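Local coordinates for predicted protein (Acinetobacter sp. RUH2624, PDB 4MEA) that hydrolyses epoxides, as a secreted Cif-type virulence factor built on the alpha/beta hydrolase fold, at residues A[75-78]-A[79-83]; A[216-220]-A[221-225]; A[310-313]-A[314-318]. All blocks are in the same frame, centred on the assembly; numbering follows the deposited sequence. Where two conformers were deposited one is given.

Contact 1: A[75-78]-A[79-83]; sequences EPVM and LSYMK
V77 and Y81, one helical turn apart, run alongside each other and point the same way, with CG1 of V77 3.4 Å from CE2 of Y81. That methyl reaches the ring because chi1 of V77, -179°, sets it opposite the backbone N. The carbonyl oxygen of V77 lies over a ring face near CG. Valine suits the place as a compact apolar group on the buried side of the helix, against F63, and tyrosine supplies both a broad apolar flank and a polar tip; its OH is hydrogen-bonded to S320 of the C-terminal helix.

The backbone carbonyls are matched turn by turn. E75 O takes the N-H of L79 at 2.9 Å in a nearly straight bond (162°), and the CG of E75 lies beside CD1 of L79, so the glutamate offers its methylene part to the leucine while its carboxylate is held by K72 and by the backbone N of A34. P76 O receives the N-H of S80 at 3.1 Å. This helix, 75-81, is the connection in a right-handed beta-alpha-beta unit of the alpha/beta hydrolase fold, joining strands 61-64 and 87-90; the long apolar chain of M78, bent at chi3, touches F63 of the first and V87 and A89 of the second. S80 OG, short enough to turn back, also donates to P76 O, from the opposite face of the carbonyl to its own N-H, but this rests on one of two deposited positions and is less certain. Further on the pattern slackens: Y81 N is shared between a weak bond to V77 O and one to M78 O at 3.2 Å, the latter arriving well above the carbonyl plane, and M82 N makes only a weak bond to M78 O.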
loop_
_atom_site.group_PDB
_atom_site.type_symbol
_atom_site.label_atom_id
_atom_site.label_comp_id
_atom_site.label_asym_id
_atom_site.label_seq_id
_atom_site.Cartn_x
_atom_site.Cartn_y
_atom_site.Cartn_z
ATOM N N GLU A 75 -2.516 1.199 -29.667
ATOM C CA GLU A 75 -3.195 1.167 -30.970
ATOM C C GLU A 75 -3.187 2.490 -31.760
ATOM O O GLU A 75 -2.863 2.500 -32.950
ATOM C CB GLU A 75 -4.622 0.617 -30.844
ATOM C CG GLU A 75 -5.270 0.279 -32.193
ATOM C CD GLU A 75 -6.685 -0.257 -32.064
ATOM O OE1 GLU A 75 -7.399 0.147 -31.124
ATOM O OE2 GLU A 75 -7.080 -1.102 -32.898
ATOM N N PRO A 76 -3.550 3.608 -31.116
ATOM C CA PRO A 76 -3.588 4.843 -31.911
ATOM C C PRO A 76 -2.212 5.260 -32.438
ATOM O O PRO A 76 -2.127 5.795 -33.544
ATOM C CB PRO A 76 -4.167 5.887 -30.943
ATOM C CG PRO A 76 -4.082 5.276 -29.589
ATOM C CD PRO A 76 -4.106 3.792 -29.764
ATOM N N VAL A 77 -1.154 5.002 -31.671
ATOM C CA VAL A 77 0.206 5.298 -32.120
ATOM C C VAL A 77 0.623 4.352 -33.237
ATOM O O VAL A 77 1.268 4.759 -34.207
ATOM C CB VAL A 77 1.233 5.180 -30.970
ATOM C CG1 VAL A 77 2.639 5.527 -31.465
ATOM C CG2 VAL A 77 0.830 6.073 -29.800
ATOM N N MET A 78 0.252 3.082 -33.090
ATOM C CA MET A 78 0.535 2.074 -34.100
ATOM C C MET A 78 -0.084 2.472 -35.432
ATOM O O MET A 78 0.561 2.386 -36.475
ATOM C CB MET A 78 -0.007 0.719 -33.656
ATOM C CG MET A 78 0.740 0.113 -32.480
ATOM S SD MET A 78 -0.057 -1.376 -31.862
ATOM C CE MET A 78 0.439 -2.640 -33.045
ATOM N N LEU A 79 -1.339 2.907 -35.393
ATOM C CA LEU A 79 -2.032 3.310 -36.608
ATOM C C LEU A 79 -1.360 4.525 -37.245
ATOM O O LEU A 79 -1.259 4.627 -38.471
ATOM C CB LEU A 79 -3.514 3.580 -36.321
ATOM C CG LEU A 79 -4.331 2.326 -35.974
ATOM C CD1 LEU A 79 -5.746 2.688 -35.561
ATOM C CD2 LEU A 79 -4.355 1.372 -37.148
ATOM N N SER A 80 -0.873 5.421 -36.396
ATOM C CA SER A 80 -0.217 6.642 -36.848
ATOM C C SER A 80 1.111 6.364 -37.544
ATOM O O SER A 80 1.522 7.108 -38.431
ATOM C CB SER A 80 0.022 7.589 -35.669
ATOM O OG SER A 80 -1.196 8.040 -35.111
ATOM N N TYR A 81 1.787 5.292 -37.139
ATOM C CA TYR A 81 3.129 5.019 -37.656
ATOM C C TYR A 81 3.207 3.933 -38.735
ATOM O O TYR A 81 4.212 3.830 -39.445
ATOM C CB TYR A 81 4.081 4.661 -36.511
ATOM C CG TYR A 81 4.356 5.797 -35.545
ATOM C CD1 TYR A 81 4.014 7.107 -35.858
ATOM C CD2 TYR A 81 4.961 5.557 -34.319
ATOM C CE1 TYR A 81 4.271 8.149 -34.969
ATOM C CE2 TYR A 81 5.225 6.590 -33.428
ATOM C CZ TYR A 81 4.881 7.882 -33.758
ATOM O OH TYR A 81 5.146 8.901 -32.865
ATOM N N MET A 82 2.161 3.129 -38.871
ATOM C CA MET A 82 2.273 1.917 -39.684
ATOM C C MET A 82 2.513 2.178 -41.173
ATOM O O MET A 82 3.038 1.317 -41.876
ATOM C CB MET A 82 1.077 0.985 -39.476
ATOM C CG MET A 82 -0.269 1.578 -39.852
ATOM S SD MET A 82 -1.567 0.343 -39.658
ATOM C CE MET A 82 -2.935 1.226 -40.401
ATOM N N LYS A 83 2.138 3.360 -41.650
ATOM C CA LYS A 83 2.412 3.732 -43.035
ATOM C C LYS A 83 3.915 3.711 -43.325
ATOM O O LYS A 83 4.341 3.318 -44.414
ATOM C CB LYS A 83 1.843 5.119 -43.350
ATOM C CG LYS A 83 2.453 6.239 -42.512
ATOM C CD LYS A 83 1.878 7.600 -42.868
ATOM C CE LYS A 83 2.423 8.677 -41.940
ATOM N NZ LYS A 83 1.874 10.026 -42.256
#

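Contact 2: A[216-220]-A[221-225]; sequences EIFTP and ELLAE
T219 OG1 accepts the backbone N-H of L222 at 3.2 Å, nearly straight at 166°, and so caps the first turn of helix 220-227. Threonine suits this N-cap because its short hydroxyl can reach that amide: a chi1 of 65° places OG1 between the backbone N and the carbonyl carbon, facing the L222 N-H. P220 follows suitably: its ring fixes phi near the helical value, and the first turn of a helix needs no N-H from this position. T219 O then accepts from L223 N at 2.9 Å, and P220 O from A224 N at 2.9 Å.

Apolar side chains join the loop to the helix, the branched leucines meeting I217 and F218 through their methyls. CD2 of L222 sits 3.8 Å from CG2 of I217, the two side chains lying side by side, and 3.9 Å from CD1 of F218. L223 crosses F218 at about a right angle, its CD2 meeting CB of F218. In the next shell, an inverse gamma turn centred on F218, with a weak bond from T219 N to I217 O, bends the chain sharply, and CG2 of I217 stands over the centre of one face of the F218 ring.

The helix belongs to the helical cap inserted between strands 151-157 and 267-272. F218 and L223 pack on helix 200-211, F218 also meets W306 and E309, and A224 and E225 lie against helix 13-25.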
loop_
_atom_site.group_PDB
_atom_site.type_symbol
_atom_site.label_atom_id
_atom_site.label_comp_id
_atom_site.label_asym_id
_atom_site.label_seq_id
_atom_site.Cartn_x
_atom_site.Cartn_y
_atom_site.Cartn_z
ATOM N N GLU A 216 -12.244 12.367 -17.118
ATOM C CA GLU A 216 -13.523 12.299 -17.833
ATOM C C GLU A 216 -13.519 11.275 -18.971
ATOM O O GLU A 216 -14.570 10.788 -19.408
ATOM C CB GLU A 216 -13.919 13.695 -18.360
ATOM C CG GLU A 216 -13.002 14.269 -19.448
ATOM C CD GLU A 216 -11.713 14.909 -18.907
ATOM O OE1 GLU A 216 -11.620 15.180 -17.689
ATOM O OE2 GLU A 216 -10.788 15.145 -19.717
ATOM N N ILE A 217 -12.328 10.955 -19.448
ATOM C CA ILE A 217 -12.162 10.030 -20.557
ATOM C C ILE A 217 -12.566 8.615 -20.149
ATOM O O ILE A 217 -12.967 7.795 -20.982
ATOM C CB ILE A 217 -10.687 10.053 -21.030
ATOM C CG1 ILE A 217 -10.430 11.290 -21.896
ATOM C CG2 ILE A 217 -10.312 8.785 -21.779
ATOM C CD1 ILE A 217 -8.942 11.656 -22.002
ATOM N N PHE A 218 -12.458 8.320 -18.861
ATOM C CA PHE A 218 -12.627 6.943 -18.413
ATOM C C PHE A 218 -14.072 6.633 -18.072
ATOM O O PHE A 218 -14.451 6.537 -16.907
ATOM C CB PHE A 218 -11.636 6.606 -17.293
ATOM C CG PHE A 218 -10.204 6.695 -17.746
ATOM C CD1 PHE A 218 -9.586 5.607 -18.350
ATOM C CD2 PHE A 218 -9.503 7.885 -17.639
ATOM C CE1 PHE A 218 -8.281 5.696 -18.810
ATOM C CE2 PHE A 218 -8.199 7.984 -18.100
ATOM C CZ PHE A 218 -7.587 6.887 -18.683
ATOM N N THR A 219 -14.868 6.498 -19.129
ATOM C CA THR A 219 -16.271 6.126 -19.025
ATOM C C THR A 219 -16.391 4.705 -18.506
ATOM O O THR A 219 -15.415 3.952 -18.501
ATOM C CB THR A 219 -16.959 6.195 -20.399
ATOM O OG1 THR A 219 -16.384 5.205 -21.267
ATOM C CG2 THR A 219 -16.767 7.563 -21.009
ATOM N N PRO A 220 -17.597 4.325 -18.062
ATOM C CA PRO A 220 -17.769 2.962 -17.556
ATOM C C PRO A 220 -17.440 1.903 -18.621
ATOM O O PRO A 220 -16.902 0.843 -18.274
ATOM C CB PRO A 220 -19.253 2.918 -17.172
ATOM C CG PRO A 220 -19.580 4.347 -16.826
ATOM C CD PRO A 220 -18.765 5.182 -17.784
ATOM N N GLU A 221 -17.738 2.188 -19.889
ATOM C CA GLU A 221 -17.484 1.216 -20.962
ATOM C C GLU A 221 -16.007 1.106 -21.300
ATOM O O GLU A 221 -15.506 0.006 -21.544
ATOM C CB GLU A 221 -18.285 1.541 -22.230
ATOM C CG GLU A 221 -17.710 0.921 -23.513
ATOM C CD GLU A 221 -17.768 -0.604 -23.531
ATOM O OE1 GLU A 221 -18.524 -1.187 -22.722
ATOM O OE2 GLU A 221 -17.057 -1.223 -24.357
ATOM N N LEU A 222 -15.308 2.240 -21.336
ATOM C CA LEU A 222 -13.857 2.199 -21.524
ATOM C C LEU A 222 -13.201 1.455 -20.354
ATOM O O LEU A 222 -12.308 0.630 -20.548
ATOM C CB LEU A 222 -13.262 3.602 -21.677
ATOM C CG LEU A 222 -11.729 3.616 -21.780
ATOM C CD1 LEU A 222 -11.230 2.851 -23.006
ATOM C CD2 LEU A 222 -11.197 5.042 -21.805
ATOM N N LEU A 223 -13.651 1.739 -19.135
ATOM C CA LEU A 223 -13.104 1.049 -17.977
ATOM C C LEU A 223 -13.340 -0.460 -18.069
ATOM O O LEU A 223 -12.430 -1.248 -17.808
ATOM C CB LEU A 223 -13.638 1.643 -16.664
ATOM C CG LEU A 223 -13.069 3.027 -16.301
ATOM C CD1 LEU A 223 -13.849 3.679 -15.150
ATOM C CD2 LEU A 223 -11.569 2.961 -15.965
ATOM N N ALA A 224 -14.549 -0.867 -18.453
ATOM C CA ALA A 224 -14.842 -2.288 -18.621
ATOM C C ALA A 224 -13.871 -2.952 -19.609
ATOM O O ALA A 224 -13.409 -4.077 -19.386
ATOM C CB ALA A 224 -16.301 -2.497 -19.065
ATOM N N GLU A 225 -13.546 -2.241 -20.685
ATOM C CA GLU A 225 -12.594 -2.741 -21.689
ATOM C C GLU A 225 -11.165 -2.847 -21.155
ATOM O O GLU A 225 -10.444 -3.795 -21.482
ATOM C CB GLU A 225 -12.607 -1.849 -22.930
ATOM C CG GLU A 225 -13.917 -1.876 -23.666
ATOM C CD GLU A 225 -13.900 -1.002 -24.898
ATOM O OE1 GLU A 225 -12.816 -0.487 -25.248
ATOM O OE2 GLU A 225 -14.971 -0.837 -25.515
#

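Contact 3: A[310-313]-A[314-318]; sequences ENAE and GVEKS
E316 lies alongside the carbonyl of A312, one turn earlier in helix 307-323. Its CB lies 3.4 Å from A312 O; CG and CD stay close to the same oxygen, CD at 3.3 Å. A chi1 of -73° turns CG away from the carbonyl carbon of E316, and the extended chain carries the carboxylate toward A312, where OE1 comes 4.0 Å from the alanine CB. The single methyl of A312 lets the carboxylate lie beside the backbone carbonyl. Both carboxylate oxygens are near A312 O, itself an acceptor, without bonding to it; their bonds come from elsewhere. OE1 lies near S80 OG, a weak bond at most, and one resting on a hydroxyl deposited in two positions. OE2 accepts from a water at 2.9 Å. That water also makes a weak bond to E313 OE1. The two carboxylates are 4.5 Å apart at E313 OE1 and E316 OE2, so the water probably eases their repulsion.

Helix 307-323 is the C-terminal helix of the alpha/beta hydrolase fold, which follows the last strand, 295-300, and packs against the central sheet and the helix 75-81. A312 O, meanwhile, accepts the N-H of E316 in a straight bond.

On another flank, N311 OD1 accepts G314 N at 2.9 Å, the donor standing well above the amide plane. OD1 is also 3.4 Å from G314 CA, and glycine suits the place, having no side chain to run into N311 ND2. ND2 itself donates to T303 OG1. Beyond, G314 O accepts both S318 N and, at 2.7 Å, S318 OG, a short serine turning its hydroxyl back to the helix backbone beside strand 295-300.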
loop_
_atom_site.group_PDB
_atom_site.type_symbol
_atom_site.label_atom_id
_atom_site.label_comp_id
_atom_site.label_asym_id
_atom_site.label_seq_id
_atom_site.Cartn_x
_atom_site.Cartn_y
_atom_site.Cartn_z
ATOM N N GLU A 310 -4.833 9.685 -22.657
ATOM C CA GLU A 310 -5.070 11.085 -22.282
ATOM C C GLU A 310 -4.448 12.131 -23.218
ATOM O O GLU A 310 -4.878 13.285 -23.251
ATOM C CB GLU A 310 -4.566 11.330 -20.863
ATOM C CG GLU A 310 -5.027 10.312 -19.842
ATOM C CD GLU A 310 -4.484 10.623 -18.468
ATOM O OE1 GLU A 310 -4.592 11.796 -18.055
ATOM O OE2 GLU A 310 -3.927 9.709 -17.813
ATOM N N ASN A 311 -3.433 11.741 -23.972
ATOM C CA ASN A 311 -2.674 12.722 -24.740
ATOM C C ASN A 311 -1.895 12.029 -25.852
ATOM O O ASN A 311 -0.668 12.099 -25.906
ATOM C CB ASN A 311 -1.745 13.516 -23.807
ATOM C CG ASN A 311 -1.185 14.779 -24.454
ATOM O OD1 ASN A 311 -1.461 15.069 -25.617
ATOM N ND2 ASN A 311 -0.398 15.545 -23.689
ATOM N N ALA A 312 -2.628 11.339 -26.720
ATOM C CA ALA A 312 -2.047 10.654 -27.858
ATOM C C ALA A 312 -1.206 11.614 -28.693
ATOM O O ALA A 312 -0.134 11.253 -29.175
ATOM C CB ALA A 312 -3.149 10.020 -28.709
ATOM N N GLU A 313 -1.689 12.844 -28.850
ATOM C CA GLU A 313 -0.969 13.852 -29.622
ATOM C C GLU A 313 0.387 14.158 -29.015
ATOM O O GLU A 313 1.384 14.250 -29.729
ATOM C CB GLU A 313 -1.785 15.149 -29.731
ATOM C CG GLU A 313 -1.004 16.342 -30.282
ATOM C CD GLU A 313 -0.699 16.219 -31.771
ATOM O OE1 GLU A 313 -1.143 15.230 -32.404
ATOM O OE2 GLU A 313 -0.014 17.119 -32.312
ATOM N N GLY A 314 0.405 14.337 -27.693
ATOM C CA GLY A 314 1.620 14.658 -26.969
ATOM C C GLY A 314 2.629 13.530 -27.047
ATOM O O GLY A 314 3.829 13.777 -27.155
ATOM N N VAL A 315 2.140 12.292 -26.993
ATOM C CA VAL A 315 3.016 11.126 -27.064
ATOM C C VAL A 315 3.610 10.996 -28.470
ATOM O O VAL A 315 4.824 10.846 -28.635
ATOM C CB VAL A 315 2.265 9.811 -26.703
ATOM C CG1 VAL A 315 3.132 8.602 -26.996
ATOM C CG2 VAL A 315 1.820 9.812 -25.242
ATOM N N GLU A 316 2.742 11.049 -29.477
ATOM C CA GLU A 316 3.160 10.881 -30.869
ATOM C C GLU A 316 4.180 11.941 -31.277
ATOM O O GLU A 316 5.223 11.625 -31.868
ATOM C CB GLU A 316 1.937 10.881 -31.803
ATOM C CG GLU A 316 1.128 9.590 -31.714
ATOM C CD GLU A 316 -0.329 9.733 -32.150
ATOM O OE1 GLU A 316 -1.098 8.767 -31.950
ATOM O OE2 GLU A 316 -0.707 10.800 -32.685
ATOM N N LYS A 317 3.890 13.196 -30.944
ATOM C CA LYS A 317 4.816 14.277 -31.249
ATOM C C LYS A 317 6.165 14.051 -30.566
ATOM O O LYS A 317 7.213 14.212 -31.191
ATOM C CB LYS A 317 4.236 15.640 -30.864
ATOM C CG LYS A 317 5.167 16.794 -31.203
ATOM C CD LYS A 317 4.466 18.142 -31.160
ATOM C CE LYS A 317 5.422 19.258 -31.564
ATOM N NZ LYS A 317 4.728 20.565 -31.760
ATOM N N SER A 318 6.136 13.666 -29.291
ATOM C CA SER A 318 7.369 13.406 -28.543
ATOM C C SER A 318 8.161 12.230 -29.111
ATOM O O SER A 318 9.384 12.302 -29.254
ATOM C CB SER A 318 7.074 13.163 -27.055
ATOM O OG SER A 318 6.378 14.255 -26.473
HETATM O O HOH W 1 -0.370 12.873 -34.747
#

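Contacts 1 and 3 lie on neighbouring helices, 75-81 and 307-323, with centres about 12 Å apart, and they touch: V77 CA is 3.7 Å from E316 OE1, and Y81 OH stands 2.9 Å from E316 O. Contact 2 sits in the cap, its centre about 20 Å from that of contact 3 and 22 Å from that of contact 1; it meets contact 3 through I217 CD1 and E310 CA, 3.9 Å apart, but does not touch contact 1. Helix 307-323 thus touches both helix 75-81 and the cap. In this family the catalytic histidine usually lies just before the C-terminal helix, so contact 3 probably adjoins that end of the active site.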